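Local coordinates for protein probable glutathione S-transferase GSTU1 (Oryza sativa, PDB 1OYJ) that probably conjugates reduced glutathione to a wide range of hydrophobic electrophiles, herbicides among them, as a tau-class plant glutathione transferase, at residues G18-I23 / Y110-L115; E68-L73 / L162-V167; F12-F17 / Y218-V223. All coordinates share one frame; numbering follows the deposited sequence.

In the fold
From the N terminus, strand 7-11 runs into residues 12-17, which contact 3 ties to helix 214-229 near the other end of the chain. That closes a loop of 200 residues, and contacts 1 and 2 both nest inside it. Contact 1 comes next, from helix 16-28 to helix 97-124; contact 2 starts within its loop, at the beginning of helix 69-79, and ends beyond it on helix 164-169, so the two cross. All three join the thioredoxin-like N-terminal part to the helical C-terminal part. Contacts 1 and 2 meet directly where R20 bonds to S69, while contacts 2 and 3 share one glutathione, gripped by E68 and S69 and touched by S15 and F17.

Contact 1. Residues G18-I23 / Y110-L115; sequences GQRCRI and YVDRKL. With GSH (glutathione), chain O.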
loop_
_atom_site.group_PDB
_atom_site.type_symbol
_atom_site.label_atom_id
_atom_site.label_comp_id
_atom_site.label_asym_id
_atom_site.label_seq_id
_atom_site.Cartn_x
_atom_site.Cartn_y
_atom_site.Cartn_z
ATOM N N GLY A 18 -4.360 -10.627 9.445
ATOM C CA GLY A 18 -5.539 -11.494 9.274
ATOM C C GLY A 18 -6.676 -11.048 10.199
ATOM O O GLY A 18 -7.812 -10.990 9.834
ATOM N N GLN A 19 -6.347 -10.586 11.373
ATOM C CA GLN A 19 -7.365 -10.051 12.243
ATOM C C GLN A 19 -8.157 -8.867 11.628
ATOM O O GLN A 19 -9.326 -8.732 11.886
ATOM C CB GLN A 19 -6.777 -9.696 13.593
ATOM C CG GLN A 19 -6.426 -10.979 14.439
ATOM C CD GLN A 19 -5.438 -10.641 15.508
ATOM O OE1 GLN A 19 -5.165 -9.493 15.686
ATOM N NE2 GLN A 19 -4.863 -11.644 16.194
ATOM N N ARG A 20 -7.498 -7.997 10.845
ATOM C CA ARG A 20 -8.198 -7.027 10.141
ATOM C C ARG A 20 -9.368 -7.587 9.366
ATOM O O ARG A 20 -10.440 -6.990 9.387
ATOM C CB ARG A 20 -7.351 -6.229 9.127
ATOM C CG ARG A 20 -6.212 -5.461 9.685
ATOM C CD ARG A 20 -5.248 -4.984 8.636
ATOM N NE ARG A 20 -4.310 -4.023 9.161
ATOM C CZ ARG A 20 -3.354 -3.449 8.470
ATOM N NH1 ARG A 20 -3.039 -3.887 7.250
ATOM N NH2 ARG A 20 -2.678 -2.458 9.003
ATOM N N CYS A 21 -9.110 -8.606 8.581
ATOM C CA CYS A 21 -10.082 -9.122 7.699
ATOM C C CYS A 21 -11.155 -9.839 8.535
ATOM O O CYS A 21 -12.331 -9.853 8.181
ATOM C CB CYS A 21 -9.455 -10.143 6.770
ATOM S SG CYS A 21 -7.991 -9.592 5.911
ATOM N N ARG A 22 -10.748 -10.488 9.628
ATOM C CA ARG A 22 -11.789 -11.094 10.519
ATOM C C ARG A 22 -12.794 -10.029 11.049
ATOM O O ARG A 22 -14.038 -10.285 11.033
ATOM C CB ARG A 22 -11.223 -11.862 11.748
ATOM C CG ARG A 22 -10.355 -13.132 11.324
ATOM C CD ARG A 22 -9.491 -13.760 12.442
ATOM N NE ARG A 22 -8.100 -13.814 12.127
ATOM C CZ ARG A 22 -7.166 -14.073 13.006
ATOM N NH1 ARG A 22 -5.909 -14.047 12.637
ATOM N NH2 ARG A 22 -7.482 -14.287 14.266
ATOM N N ILE A 23 -12.257 -8.938 11.587
ATOM C CA ILE A 23 -13.099 -7.855 12.144
ATOM C C ILE A 23 -13.994 -7.263 11.072
ATOM O O ILE A 23 -15.144 -6.999 11.312
ATOM C CB ILE A 23 -12.182 -6.809 12.782
ATOM C CG1 ILE A 23 -11.572 -7.429 14.051
ATOM C CG2 ILE A 23 -12.858 -5.493 13.093
ATOM C CD1 ILE A 23 -10.330 -6.594 14.504
ATOM N N TYR A 110 -0.012 4.283 6.213
ATOM C CA TYR A 110 0.925 4.699 7.204
ATOM C C TYR A 110 1.013 3.574 8.284
ATOM O O TYR A 110 2.105 3.167 8.680
ATOM C CB TYR A 110 0.437 5.927 7.867
ATOM C CG TYR A 110 1.288 6.387 9.021
ATOM C CD1 TYR A 110 2.332 7.266 8.835
ATOM C CD2 TYR A 110 1.017 5.987 10.304
ATOM C CE1 TYR A 110 3.141 7.639 9.879
ATOM C CE2 TYR A 110 1.808 6.373 11.348
ATOM C CZ TYR A 110 2.865 7.260 11.146
ATOM O OH TYR A 110 3.613 7.688 12.247
ATOM N N VAL A 111 -0.120 3.038 8.673
ATOM C CA VAL A 111 -0.136 1.875 9.571
ATOM C C VAL A 111 0.658 0.679 9.018
ATOM O O VAL A 111 1.491 0.074 9.720
ATOM C CB VAL A 111 -1.536 1.421 9.918
ATOM C CG1 VAL A 111 -1.445 0.216 10.869
ATOM C CG2 VAL A 111 -2.268 2.562 10.650
ATOM N N ASP A 112 0.425 0.365 7.776
ATOM C CA ASP A 112 1.182 -0.733 7.190
ATOM C C ASP A 112 2.675 -0.449 7.187
ATOM O O ASP A 112 3.465 -1.362 7.351
ATOM C CB ASP A 112 0.750 -0.998 5.767
ATOM C CG ASP A 112 -0.355 -2.017 5.667
ATOM O OD1 ASP A 112 -0.599 -2.554 4.565
ATOM O OD2 ASP A 112 -0.966 -2.413 6.624
ATOM N N ARG A 113 3.051 0.818 6.988
ATOM C CA ARG A 113 4.449 1.159 6.906
ATOM C C ARG A 113 5.118 1.203 8.259
ATOM O O ARG A 113 6.321 1.083 8.262
ATOM C CB ARG A 113 4.691 2.535 6.249
ATOM C CG ARG A 113 4.414 2.634 4.762
ATOM C CD ARG A 113 4.417 4.103 4.116
ATOM N NE ARG A 113 4.328 3.904 2.652
ATOM C CZ ARG A 113 5.397 3.570 1.889
ATOM N NH1 ARG A 113 5.245 3.276 0.615
ATOM N NH2 ARG A 113 6.632 3.599 2.405
ATOM N N LYS A 114 4.389 1.433 9.362
ATOM C CA LYS A 114 5.043 1.713 10.614
ATOM C C LYS A 114 4.925 0.636 11.754
ATOM O O LYS A 114 5.918 0.279 12.411
ATOM C CB LYS A 114 4.500 3.066 11.138
ATOM C CG LYS A 114 4.841 4.292 10.184
ATOM C CD LYS A 114 6.356 4.727 10.218
ATOM C CE LYS A 114 6.674 5.780 9.171
ATOM N NZ LYS A 114 8.119 6.290 9.145
ATOM N N LEU A 115 3.721 0.093 11.928
ATOM C CA LEU A 115 3.389 -0.632 13.151
ATOM C C LEU A 115 4.143 -1.966 13.217
ATOM O O LEU A 115 4.898 -2.261 14.154
ATOM C CB LEU A 115 1.881 -0.813 13.275
ATOM C CG LEU A 115 1.071 0.233 14.028
ATOM C CD1 LEU A 115 1.441 0.199 15.520
ATOM C CD2 LEU A 115 1.381 1.601 13.517
HETATM N N1 GSH O . 12.847 3.939 4.824
HETATM C CA1 GSH O . 12.902 3.322 6.151
HETATM C C1 GSH O . 14.324 3.446 6.646
HETATM O O11 GSH O . 14.962 2.460 6.993
HETATM O O12 GSH O . 14.874 4.529 6.689
HETATM C CB1 GSH O . 11.841 4.021 7.079
HETATM C CG1 GSH O . 11.780 3.389 8.476
HETATM C CD1 GSH O . 10.691 3.836 9.476
HETATM O OE1 GSH O . 9.511 3.759 9.185
HETATM N N2 GSH O . 11.124 4.232 10.677
HETATM C CA2 GSH O . 10.280 4.376 11.866
HETATM C C2 GSH O . 10.214 5.791 12.329
HETATM O O2 GSH O . 9.785 6.076 13.471
HETATM C CB2 GSH O . 10.757 3.454 12.974
HETATM S SG2 GSH O . 10.612 1.747 12.416
HETATM N N3 GSH O . 10.620 6.673 11.367
HETATM C CA3 GSH O . 10.469 8.107 11.544
HETATM C C3 GSH O . 9.031 8.625 11.587
HETATM O O31 GSH O . 8.092 7.873 11.157
HETATM O O32 GSH O . 8.835 9.797 12.053
#
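R20 reaches from helix 16-28 to D112 on helix 97-124 and ends in a salt bridge to a single carboxylate oxygen. NH1 of R20 gives the shorter bond, 2.6 Å to D112 OD2, and approaches it on the syn lone pair; NH2 of R20 lies 2.9 Å from the same OD2, with a more bent N-H...O angle of 135°. Both bonds lie in the guanidinium plane, and the carboxylate is turned only 13° from that plane. With CG anti to the carbonyl carbon (chi1 -61°) and the chain extended on to NE, the arginine spans the 11.7 Å between the CA atoms of R20 and D112, the closest pair of the two segments. V111 CG1 lies in the guanidinium plane too, on another side of NH2, 3.5 Å from R20 NH2.

The other arginine donors are used as well: NE bonds to A168 O, and NH1 also bonds to OG of S69, a residue of the glutathione site. One side chain thus links the start of helix 69-79, helix 97-124 and helix 164-169. Farther along 110-115, K114 serves a different ligand. Its NZ donates to a second glutathione, 2.6 Å to O31 and 2.9 Å to OE1, while its CG lies over one face of the Y110 ring, toward the rim.

A buried guanidinium with every nitrogen bonded has little freedom to turn. D112 probably offsets its charge, and the R20 bond to S69 makes this interdomain bridge a second-shell support of the glutathione site.

Contact 2. Residues E68-L73 / L162-V167; sequences ESLVIL and LGFVDV. With GSH (glutathione), chain N.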
loop_
_atom_site.group_PDB
_atom_site.type_symbol
_atom_site.label_atom_id
_atom_site.label_comp_id
_atom_site.label_asym_id
_atom_site.label_seq_id
_atom_site.Cartn_x
_atom_site.Cartn_y
_atom_site.Cartn_z
ATOM N N GLU A 68 -3.193 -9.558 0.629
ATOM C CA GLU A 68 -2.759 -8.282 1.166
ATOM C C GLU A 68 -3.955 -7.714 1.908
ATOM O O GLU A 68 -4.951 -7.404 1.329
ATOM C CB GLU A 68 -2.211 -7.309 0.105
ATOM C CG GLU A 68 -0.824 -7.796 -0.432
ATOM C CD GLU A 68 0.280 -7.744 0.605
ATOM O OE1 GLU A 68 0.385 -6.690 1.347
ATOM O OE2 GLU A 68 1.073 -8.734 0.705
ATOM N N SER A 69 -3.821 -7.652 3.222
ATOM C CA SER A 69 -4.920 -7.269 4.099
ATOM C C SER A 69 -5.649 -6.019 3.661
ATOM O O SER A 69 -6.894 -5.974 3.614
ATOM C CB SER A 69 -4.470 -7.262 5.555
ATOM O OG SER A 69 -3.460 -6.357 5.808
ATOM N N LEU A 70 -4.936 -4.985 3.271
ATOM C CA LEU A 70 -5.668 -3.732 2.960
ATOM C C LEU A 70 -6.446 -3.834 1.638
ATOM O O LEU A 70 -7.475 -3.179 1.435
ATOM C CB LEU A 70 -4.716 -2.526 2.910
ATOM C CG LEU A 70 -4.108 -2.046 4.218
ATOM C CD1 LEU A 70 -3.282 -0.736 4.071
ATOM C CD2 LEU A 70 -5.154 -1.807 5.237
ATOM N N VAL A 71 -5.940 -4.690 0.769
ATOM C CA VAL A 71 -6.584 -5.008 -0.477
ATOM C C VAL A 71 -7.889 -5.812 -0.171
ATOM O O VAL A 71 -8.944 -5.510 -0.734
ATOM C CB VAL A 71 -5.594 -5.778 -1.482
ATOM C CG1 VAL A 71 -6.383 -6.242 -2.762
ATOM C CG2 VAL A 71 -4.438 -4.911 -1.879
ATOM N N ILE A 72 -7.812 -6.808 0.736
ATOM C CA ILE A 72 -8.955 -7.606 1.135
ATOM C C ILE A 72 -10.017 -6.671 1.773
ATOM O O ILE A 72 -11.173 -6.742 1.434
ATOM C CB ILE A 72 -8.529 -8.752 2.163
ATOM C CG1 ILE A 72 -7.629 -9.833 1.509
ATOM C CG2 ILE A 72 -9.724 -9.303 2.772
ATOM C CD1 ILE A 72 -6.737 -10.558 2.471
ATOM N N LEU A 73 -9.586 -5.759 2.646
ATOM C CA LEU A 73 -10.535 -4.798 3.238
ATOM C C LEU A 73 -11.297 -3.984 2.153
ATOM O O LEU A 73 -12.534 -3.893 2.186
ATOM C CB LEU A 73 -9.867 -3.862 4.159
ATOM C CG LEU A 73 -9.226 -4.374 5.414
ATOM C CD1 LEU A 73 -8.967 -3.200 6.367
ATOM C CD2 LEU A 73 -10.057 -5.402 6.049
ATOM N N LEU A 162 -16.585 1.390 13.299
ATOM C CA LEU A 162 -15.261 1.263 12.756
ATOM C C LEU A 162 -15.193 1.609 11.274
ATOM O O LEU A 162 -16.019 1.194 10.505
ATOM C CB LEU A 162 -14.751 -0.146 12.983
ATOM C CG LEU A 162 -14.653 -0.588 14.463
ATOM C CD1 LEU A 162 -14.397 -2.040 14.464
ATOM C CD2 LEU A 162 -13.573 0.108 15.268
ATOM N N GLY A 163 -14.238 2.464 10.915
ATOM C CA GLY A 163 -13.914 2.755 9.545
ATOM C C GLY A 163 -12.662 1.973 9.084
ATOM O O GLY A 163 -11.954 1.246 9.888
ATOM N N PHE A 164 -12.345 2.186 7.809
ATOM C CA PHE A 164 -11.114 1.625 7.216
ATOM C C PHE A 164 -9.842 1.744 8.064
ATOM O O PHE A 164 -9.185 0.769 8.344
ATOM C CB PHE A 164 -10.862 2.290 5.888
ATOM C CG PHE A 164 -9.845 1.616 5.021
ATOM C CD1 PHE A 164 -10.023 0.366 4.554
ATOM C CD2 PHE A 164 -8.748 2.311 4.551
ATOM C CE1 PHE A 164 -9.051 -0.221 3.690
ATOM C CE2 PHE A 164 -7.850 1.756 3.611
ATOM C CZ PHE A 164 -7.965 0.480 3.260
ATOM N N VAL A 165 -9.477 2.928 8.508
ATOM C CA VAL A 165 -8.286 3.072 9.310
ATOM C C VAL A 165 -8.450 2.460 10.642
ATOM O O VAL A 165 -7.484 1.885 11.155
ATOM C CB VAL A 165 -7.901 4.587 9.496
ATOM C CG1 VAL A 165 -6.690 4.744 10.353
ATOM C CG2 VAL A 165 -7.590 5.203 8.121
ATOM N N ASP A 166 -9.635 2.580 11.251
ATOM C CA ASP A 166 -9.848 1.975 12.549
ATOM C C ASP A 166 -9.543 0.452 12.468
ATOM O O ASP A 166 -8.859 -0.086 13.297
ATOM C CB ASP A 166 -11.204 2.140 13.061
ATOM C CG ASP A 166 -11.603 3.622 13.231
ATOM O OD1 ASP A 166 -11.101 4.313 14.147
ATOM O OD2 ASP A 166 -12.486 4.080 12.472
ATOM N N VAL A 167 -10.096 -0.179 11.461
ATOM C CA VAL A 167 -9.863 -1.584 11.245
ATOM C C VAL A 167 -8.433 -1.904 10.974
ATOM O O VAL A 167 -7.884 -2.875 11.527
ATOM C CB VAL A 167 -10.873 -2.164 10.254
ATOM C CG1 VAL A 167 -10.579 -3.658 10.034
ATOM C CG2 VAL A 167 -12.273 -2.078 10.815
HETATM N N1 GSH N . 1.427 -7.093 3.648
HETATM C CA1 GSH N . 0.813 -8.108 4.441
HETATM C C1 GSH N . -0.653 -8.071 4.646
HETATM O O11 GSH N . -1.465 -8.973 4.678
HETATM O O12 GSH N . -1.055 -6.945 4.845
HETATM C CB1 GSH N . 1.634 -8.963 5.382
HETATM C CG1 GSH N . 0.946 -10.191 5.990
HETATM C CD1 GSH N . 1.968 -10.967 6.814
HETATM O OE1 GSH N . 2.957 -10.374 7.206
HETATM N N2 GSH N . 1.735 -12.244 7.123
HETATM C CA2 GSH N . 2.674 -13.017 7.896
HETATM C C2 GSH N . 3.092 -14.175 6.972
HETATM O O2 GSH N . 2.189 -14.826 6.490
HETATM C CB2 GSH N . 1.945 -13.516 9.143
HETATM S SG2 GSH N . 1.640 -12.144 10.323
HETATM N N3 GSH N . 4.338 -14.341 6.527
HETATM C CA3 GSH N . 4.703 -15.781 6.543
HETATM C C3 GSH N . 6.057 -16.294 7.031
HETATM O O31 GSH N . 6.691 -17.198 6.395
HETATM O O32 GSH N . 6.517 -15.872 8.081
#
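A chi1 of -166° turns the F164 ring away from its own backbone N and sends it from the first turn of helix 164-169 across to helix 69-79. L73 answers with CG anti to its carbonyl carbon (chi1 -64°), and its CB and CD1 come up to the ring's rim: F164 CE1 is 3.8 Å from L73 CB, which lies near the ring plane at its edge. L70 crosses the phenyl at about a right angle, its CD2 4.1 Å from F164 CZ, and the carbonyl oxygen of L70 also borders that edge. One turn after F164, V167 adds CG1 at 4.0 Å from L73 CD1.

In the GST fold this seam joins the last helix of the thioredoxin-like domain to the all-helical domain. G163 sits at the N-cap of helix 164-169, and its N bonds to D166 OD2 at 2.8 Å; D166 also accepts from the backbone N atoms of F154 and G155 and from W197 NE1.

At the far end of 68-73 the polar work begins. E68 OE1 takes the amino N1 of glutathione at 2.6 Å, and S69 OG donates to its carboxylate O12 at 2.7 Å. S69 N adds a bond to O11, 3.1 Å, at the N-terminal start of helix 69-79, where the helix dipole would probably favour the carboxylate.

Contact 3. Residues F12-F17 / Y218-V223; sequences FWVSPF and YDFVGV. With GSH (glutathione), chain N.
F12 opens the segment with its ring edge toward F220, F12 CE2 lying 4.1 Å from F220 CZ. A type I turn from F12 to S15 follows, closed by S15 N bonding back to F12 O.

In W13, next along, a chi1 of 71° folds the indole back against V14, whose CB lies over one of its faces, and brings an edge of the six-membered ring to the face of F220 in an offset edge-to-face pair. The centroids are 5.8 Å apart and the planes stand at 81°; the closest atoms, W13 CZ2 and F220 CD1, are 3.9 Å apart.

V14 lays a methyl over F220: CG1 is 3.9 Å from the ring centroid and 21° off its normal, a CH-pi contact. F220, the one residue of 218-223 that touches 12-17, is thus met by three consecutive side chains.

Beyond V14 the segment turns to the ligand. S15, the N-cap of helix 16-28, takes a weak capping bond from F17 N and a further one from G18 N, while its OG lies 3.3 Å from the glutathione sulfur SG2, a placement consistent with the serine of other tau-class transferases. Glutathione CB1 sits over the centre of one face of the F17 ring, 3.9 Å above its plane.

Around this, W13 N bonds to E36 on strand 33-36 and the indole makes a cation-pi contact with K216 of helix 214-229. The turn leaving strand 7-11 is therefore held between that neighbouring strand and the C-terminal helix, just ahead of helix 16-28.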
loop_
_atom_site.group_PDB
_atom_site.type_symbol
_atom_site.label_atom_id
_atom_site.label_comp_id
_atom_site.label_asym_id
_atom_site.label_seq_id
_atom_site.Cartn_x
_atom_site.Cartn_y
_atom_site.Cartn_z
ATOM N N PHE A 12 -3.409 -17.004 10.509
ATOM C CA PHE A 12 -2.537 -17.436 11.574
ATOM C C PHE A 12 -3.130 -16.698 12.779
ATOM O O PHE A 12 -3.379 -15.459 12.696
ATOM C CB PHE A 12 -1.093 -17.055 11.297
ATOM C CG PHE A 12 -0.171 -17.387 12.428
ATOM C CD1 PHE A 12 -0.150 -18.652 12.929
ATOM C CD2 PHE A 12 0.742 -16.484 12.899
ATOM C CE1 PHE A 12 0.715 -19.027 13.980
ATOM C CE2 PHE A 12 1.638 -16.851 13.937
ATOM C CZ PHE A 12 1.588 -18.120 14.500
ATOM N N TRP A 13 -3.425 -17.395 13.870
ATOM C CA TRP A 13 -4.232 -16.787 14.984
ATOM C C TRP A 13 -3.827 -15.396 15.467
ATOM O O TRP A 13 -4.658 -14.516 15.628
ATOM C CB TRP A 13 -4.319 -17.811 16.170
ATOM C CG TRP A 13 -3.050 -17.993 16.890
ATOM C CD1 TRP A 13 -2.107 -18.808 16.578
ATOM C CD2 TRP A 13 -2.628 -17.289 18.034
ATOM N NE1 TRP A 13 -1.008 -18.651 17.396
ATOM C CE2 TRP A 13 -1.341 -17.742 18.349
ATOM C CE3 TRP A 13 -3.211 -16.321 18.836
ATOM C CZ2 TRP A 13 -0.592 -17.220 19.389
ATOM C CZ3 TRP A 13 -2.501 -15.835 19.891
ATOM C CH2 TRP A 13 -1.233 -16.289 20.184
ATOM N N VAL A 14 -2.550 -15.203 15.733
ATOM C CA VAL A 14 -2.019 -13.957 16.325
ATOM C C VAL A 14 -1.756 -12.846 15.280
ATOM O O VAL A 14 -1.395 -11.726 15.633
ATOM C CB VAL A 14 -0.712 -14.279 17.081
ATOM C CG1 VAL A 14 0.457 -14.446 16.056
ATOM C CG2 VAL A 14 -0.360 -13.185 18.100
ATOM N N SER A 15 -1.931 -13.145 13.979
ATOM C CA SER A 15 -1.726 -12.109 12.932
ATOM C C SER A 15 -2.643 -10.886 12.992
ATOM O O SER A 15 -3.819 -10.993 12.772
ATOM C CB SER A 15 -1.866 -12.666 11.509
ATOM O OG SER A 15 -1.631 -11.663 10.561
ATOM N N PRO A 16 -2.034 -9.725 13.130
ATOM C CA PRO A 16 -2.788 -8.469 13.124
ATOM C C PRO A 16 -3.409 -8.248 11.767
ATOM O O PRO A 16 -4.497 -7.677 11.663
ATOM C CB PRO A 16 -1.746 -7.446 13.475
ATOM C CG PRO A 16 -0.430 -8.070 13.221
ATOM C CD PRO A 16 -0.626 -9.520 13.414
ATOM N N PHE A 17 -2.698 -8.720 10.693
ATOM C CA PHE A 17 -3.145 -8.509 9.343
ATOM C C PHE A 17 -4.375 -9.362 9.019
ATOM O O PHE A 17 -5.369 -8.894 8.473
ATOM C CB PHE A 17 -2.003 -8.829 8.379
ATOM C CG PHE A 17 -0.781 -8.010 8.613
ATOM C CD1 PHE A 17 0.346 -8.564 9.131
ATOM C CD2 PHE A 17 -0.771 -6.700 8.272
ATOM C CE1 PHE A 17 1.501 -7.818 9.299
ATOM C CE2 PHE A 17 0.365 -5.943 8.455
ATOM C CZ PHE A 17 1.481 -6.527 8.994
ATOM N N TYR A 218 1.721 -10.802 24.653
ATOM C CA TYR A 218 3.029 -10.597 25.301
ATOM C C TYR A 218 3.772 -11.905 25.427
ATOM O O TYR A 218 4.994 -11.923 25.366
ATOM C CB TYR A 218 2.910 -10.006 26.659
ATOM C CG TYR A 218 4.240 -9.596 27.333
ATOM C CD1 TYR A 218 5.157 -8.817 26.680
ATOM C CD2 TYR A 218 4.539 -10.002 28.616
ATOM C CE1 TYR A 218 6.320 -8.421 27.278
ATOM C CE2 TYR A 218 5.738 -9.614 29.224
ATOM C CZ TYR A 218 6.598 -8.829 28.535
ATOM O OH TYR A 218 7.787 -8.434 29.061
ATOM N N ASP A 219 3.020 -12.973 25.671
ATOM C CA ASP A 219 3.579 -14.317 25.762
ATOM C C ASP A 219 4.099 -14.776 24.412
ATOM O O ASP A 219 5.220 -15.329 24.274
ATOM C CB ASP A 219 2.488 -15.217 26.286
ATOM C CG ASP A 219 2.424 -15.198 27.795
ATOM O OD1 ASP A 219 3.390 -14.716 28.481
ATOM O OD2 ASP A 219 1.412 -15.615 28.351
ATOM N N PHE A 220 3.379 -14.458 23.362
ATOM C CA PHE A 220 3.890 -14.771 22.010
ATOM C C PHE A 220 5.196 -13.940 21.732
ATOM O O PHE A 220 6.161 -14.480 21.179
ATOM C CB PHE A 220 2.840 -14.495 20.990
ATOM C CG PHE A 220 3.214 -14.865 19.643
ATOM C CD1 PHE A 220 3.212 -16.176 19.258
ATOM C CD2 PHE A 220 3.537 -13.902 18.719
ATOM C CE1 PHE A 220 3.623 -16.546 17.983
ATOM C CE2 PHE A 220 3.888 -14.248 17.450
ATOM C CZ PHE A 220 3.912 -15.601 17.078
ATOM N N VAL A 221 5.231 -12.672 22.139
ATOM C CA VAL A 221 6.397 -11.855 21.883
ATOM C C VAL A 221 7.568 -12.517 22.605
ATOM O O VAL A 221 8.726 -12.447 22.181
ATOM C CB VAL A 221 6.183 -10.494 22.413
ATOM C CG1 VAL A 221 7.458 -9.737 22.501
ATOM C CG2 VAL A 221 5.223 -9.789 21.499
ATOM N N GLY A 222 7.236 -13.116 23.715
ATOM C CA GLY A 222 8.196 -13.865 24.481
ATOM C C GLY A 222 8.787 -14.980 23.645
ATOM O O GLY A 222 10.014 -15.144 23.647
ATOM N N VAL A 223 7.976 -15.746 22.918
ATOM C CA VAL A 223 8.576 -16.785 22.106
ATOM C C VAL A 223 9.332 -16.118 20.983
ATOM O O VAL A 223 10.450 -16.527 20.686
ATOM C CB VAL A 223 7.619 -17.892 21.551
ATOM C CG1 VAL A 223 6.549 -18.252 22.555
ATOM C CG2 VAL A 223 7.006 -17.508 20.226
HETATM N N1 GSH N . 1.427 -7.093 3.648
HETATM C CA1 GSH N . 0.813 -8.108 4.441
HETATM C C1 GSH N . -0.653 -8.071 4.646
HETATM O O11 GSH N . -1.465 -8.973 4.678
HETATM O O12 GSH N . -1.055 -6.945 4.845
HETATM C CB1 GSH N . 1.634 -8.963 5.382
HETATM C CG1 GSH N . 0.946 -10.191 5.990
HETATM C CD1 GSH N . 1.968 -10.967 6.814
HETATM O OE1 GSH N . 2.957 -10.374 7.206
HETATM N N2 GSH N . 1.735 -12.244 7.123
HETATM C CA2 GSH N . 2.674 -13.017 7.896
HETATM C C2 GSH N . 3.092 -14.175 6.972
HETATM O O2 GSH N . 2.189 -14.826 6.490
HETATM C CB2 GSH N . 1.945 -13.516 9.143
HETATM S SG2 GSH N . 1.640 -12.144 10.323
HETATM N N3 GSH N . 4.338 -14.341 6.527
HETATM C CA3 GSH N . 4.703 -15.781 6.543
HETATM C C3 GSH N . 6.057 -16.294 7.031
HETATM O O31 GSH N . 6.691 -17.198 6.395
HETATM O O32 GSH N . 6.517 -15.872 8.081
#